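Sugar-binding transport ATP-binding protein (Pyrococcus horikoshii, PDB 1V43) binds ATP and probably hydrolyses it as the nucleotide-binding subunit of an ABC transporter for sugar uptake. Local coordinates at residues A[186-190]-A[191-195]. Numbering follows the deposited sequence.
Sequences KLQQK and LKVTT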
ATOM      1  N   LYS A 186       7.143  14.259  14.103  1.00 31.22           N
ATOM      2  CA  LYS A 186       7.640  15.608  14.381  1.00 25.87           C
ATOM      3  C   LYS A 186       7.410  16.011  15.830  1.00 21.66           C
ATOM      4  O   LYS A 186       8.259  16.650  16.440  1.00 22.76           O
ATOM      5  CB  LYS A 186       6.966  16.633  13.486  1.00 28.52           C
ATOM      6  CG  LYS A 186       7.328  16.561  12.020  1.00 31.36           C
ATOM      7  CD  LYS A 186       6.495  17.634  11.345  1.00 43.00           C
ATOM      8  CE  LYS A 186       6.659  17.688   9.860  1.00 51.23           C
ATOM      9  NZ  LYS A 186       5.671  18.686   9.341  1.00 59.91           N
ATOM     10  N   LEU A 187       6.244  15.657  16.366  1.00 18.64           N
ATOM     11  CA  LEU A 187       5.923  15.952  17.753  1.00 22.27           C
ATOM     12  C   LEU A 187       6.942  15.281  18.688  1.00 24.33           C
ATOM     13  O   LEU A 187       7.455  15.904  19.618  1.00 29.35           O
ATOM     14  CB  LEU A 187       4.524  15.441  18.087  1.00 23.75           C
ATOM     15  CG  LEU A 187       4.128  15.531  19.562  1.00 21.14           C
ATOM     16  CD1 LEU A 187       4.002  16.995  19.933  1.00 29.70           C
ATOM     17  CD2 LEU A 187       2.818  14.787  19.824  1.00 16.92           C
ATOM     18  N   GLN A 188       7.218  14.001  18.441  1.00 22.86           N
ATOM     19  CA  GLN A 188       8.164  13.260  19.266  1.00 23.85           C
ATOM     20  C   GLN A 188       9.565  13.858  19.185  1.00 23.96           C
ATOM     21  O   GLN A 188      10.270  13.877  20.185  1.00 16.19           O
ATOM     22  CB  GLN A 188       8.193  11.776  18.864  1.00 24.03           C
ATOM     23  CG  GLN A 188       9.048  10.888  19.775  1.00 18.79           C
ATOM     24  CD  GLN A 188      10.542  11.000  19.477  1.00 24.99           C
ATOM     25  OE1 GLN A 188      11.383  10.715  20.329  1.00 26.39           O
ATOM     26  NE2 GLN A 188      10.871  11.405  18.262  1.00 21.03           N
ATOM     27  N   GLN A 189       9.965  14.361  18.014  1.00 23.70           N
ATOM     28  CA  GLN A 189      11.293  14.973  17.854  1.00 29.23           C
ATOM     29  C   GLN A 189      11.352  16.309  18.570  1.00 30.24           C
ATOM     30  O   GLN A 189      12.422  16.794  18.934  1.00 29.05           O
ATOM     31  CB  GLN A 189      11.639  15.197  16.372  1.00 26.15           C
ATOM     32  CG  GLN A 189      11.829  13.916  15.602  1.00 30.72           C
ATOM     33  CD  GLN A 189      12.069  14.159  14.121  1.00 35.94           C
ATOM     34  OE1 GLN A 189      11.353  14.939  13.486  1.00 34.58           O
ATOM     35  NE2 GLN A 189      13.063  13.475  13.559  1.00 29.88           N
ATOM     36  N   LYS A 190      10.199  16.935  18.735  1.00 31.79           N
ATOM     37  CA  LYS A 190      10.173  18.200  19.441  1.00 29.53           C
ATOM     38  C   LYS A 190      10.252  17.884  20.943  1.00 27.17           C
ATOM     39  O   LYS A 190      10.980  18.529  21.695  1.00 27.22           O
ATOM     40  CB  LYS A 190       8.878  18.956  19.109  1.00 34.27           C
ATOM     41  CG  LYS A 190       8.852  20.398  19.590  1.00 46.47           C
ATOM     42  CD  LYS A 190       7.631  21.152  19.064  1.00 51.92           C
ATOM     43  CE  LYS A 190       7.583  22.568  19.630  1.00 61.04           C
ATOM     44  NZ  LYS A 190       6.342  23.306  19.234  1.00 67.22           N
ATOM     45  N   LEU A 191       9.518  16.867  21.374  1.00 21.32           N
ATOM     46  CA  LEU A 191       9.489  16.508  22.793  1.00 26.00           C
ATOM     47  C   LEU A 191      10.681  15.694  23.259  1.00 25.38           C
ATOM     48  O   LEU A 191      11.115  15.806  24.406  1.00 19.60           O
ATOM     49  CB  LEU A 191       8.198  15.743  23.109  1.00 23.15           C
ATOM     50  CG  LEU A 191       6.907  16.563  23.014  1.00 23.44           C
ATOM     51  CD1 LEU A 191       5.707  15.680  23.329  1.00 26.61           C
ATOM     52  CD2 LEU A 191       6.978  17.758  23.979  1.00 22.49           C
ATOM     53  N   LYS A 192      11.224  14.899  22.349  1.00 24.13           N
ATOM     54  CA  LYS A 192      12.333  14.016  22.661  1.00 27.26           C
ATOM     55  C   LYS A 192      11.921  13.052  23.760  1.00 28.45           C
ATOM     56  O   LYS A 192      12.759  12.659  24.576  1.00 32.16           O
ATOM     57  CB  LYS A 192      13.584  14.798  23.095  1.00 24.28           C
ATOM     58  CG  LYS A 192      14.267  15.566  21.967  1.00 28.58           C
ATOM     59  CD  LYS A 192      14.495  14.686  20.745  1.00 37.32           C
ATOM     60  CE  LYS A 192      15.194  13.363  21.086  1.00 38.14           C
ATOM     61  NZ  LYS A 192      15.326  12.467  19.895  1.00 33.75           N
ATOM     62  N   VAL A 193      10.633  12.698  23.811  1.00 21.33           N
ATOM     63  CA  VAL A 193      10.182  11.725  24.804  1.00 21.48           C
ATOM     64  C   VAL A 193      10.447  10.323  24.217  1.00 22.51           C
ATOM     65  O   VAL A 193      10.088  10.055  23.071  1.00 24.09           O
ATOM     66  CB  VAL A 193       8.653  11.858  25.158  1.00 27.31           C
ATOM     67  CG1 VAL A 193       7.755  11.651  23.917  1.00 23.00           C
ATOM     68  CG2 VAL A 193       8.289  10.813  26.214  1.00 23.19           C
ATOM     69  N   THR A 194      11.090   9.444  24.992  1.00 22.24           N
ATOM     70  CA  THR A 194      11.386   8.076  24.536  1.00 18.77           C
ATOM     71  C   THR A 194      10.067   7.434  24.133  1.00 17.18           C
ATOM     72  O   THR A 194       9.135   7.393  24.916  1.00 19.25           O
ATOM     73  CB  THR A 194      12.060   7.256  25.650  1.00 19.47           C
ATOM     74  OG1 THR A 194      13.262   7.917  26.055  1.00 22.38           O
ATOM     75  CG2 THR A 194      12.399   5.869  25.160  1.00 15.89           C
ATOM     76  N   THR A 195       9.993   6.935  22.907  1.00 19.92           N
ATOM     77  CA  THR A 195       8.756   6.371  22.384  1.00 17.69           C
ATOM     78  C   THR A 195       8.990   4.985  21.818  1.00 21.95           C
ATOM     79  O   THR A 195       9.914   4.780  21.034  1.00 20.98           O
ATOM     80  CB  THR A 195       8.182   7.306  21.237  1.00 21.07           C
ATOM     81  OG1 THR A 195       7.983   8.623  21.751  1.00 22.31           O
ATOM     82  CG2 THR A 195       6.850   6.795  20.696  1.00 21.17           C
TER
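Leu-191 N and Lys-192 N are held by carbonyls four residues back in the last turn of helix 174-191. Leu-191 N donates to Leu-187 O at 2.9 Å, with an N-H...O angle of 157°. Lys-192 N donates to Gln-188 O at 2.6 Å, on a more bent path of 142°. Lys-192 then leaves helical geometry with positive phi, and the chain turns through Val-193 into strand 194-199. Among the side chains, Leu-187 and Leu-191 lie side by side and point the same way, with their CD1 methyls 4.0 Å apart. With CG turned away from the backbone N (chi1 -174°), the Gln-188 chain swings out across the helix axis, and the bend at chi2 keeps CD beside Val-193 O. There it slides past Thr-195, and Gln-188 CG comes within 3.2 Å of Thr-195 OG1. That hydroxyl donates to Val-193 O at 2.9 Å, from above the carbonyl plane, and ties Thr-195 back to the turn residue Val-193. Cutting Gln-188 back to an alanine is likely to leave a gap beside Thr-195 and Val-193 O, since the CG that packs against Thr-195 OG1 would be gone. The curled chain of Lys-192 lays CD 3.5 Å from Gln-189 O, and its NZ hydrogen-bonds to Gly-37 O. The turn is the helix-to-strand link of a beta-alpha-beta unit (strand 162-166, helix 174-191, strand 194-199) in the P-loop ATPase sheet. Leu-187 and Leu-191 face helices 115-128 and 147-156 through Leu-128, Val-152 and Ile-156, while Gln-188 and Thr-195 pack on Phe-39 of the adjacent strand 39-43.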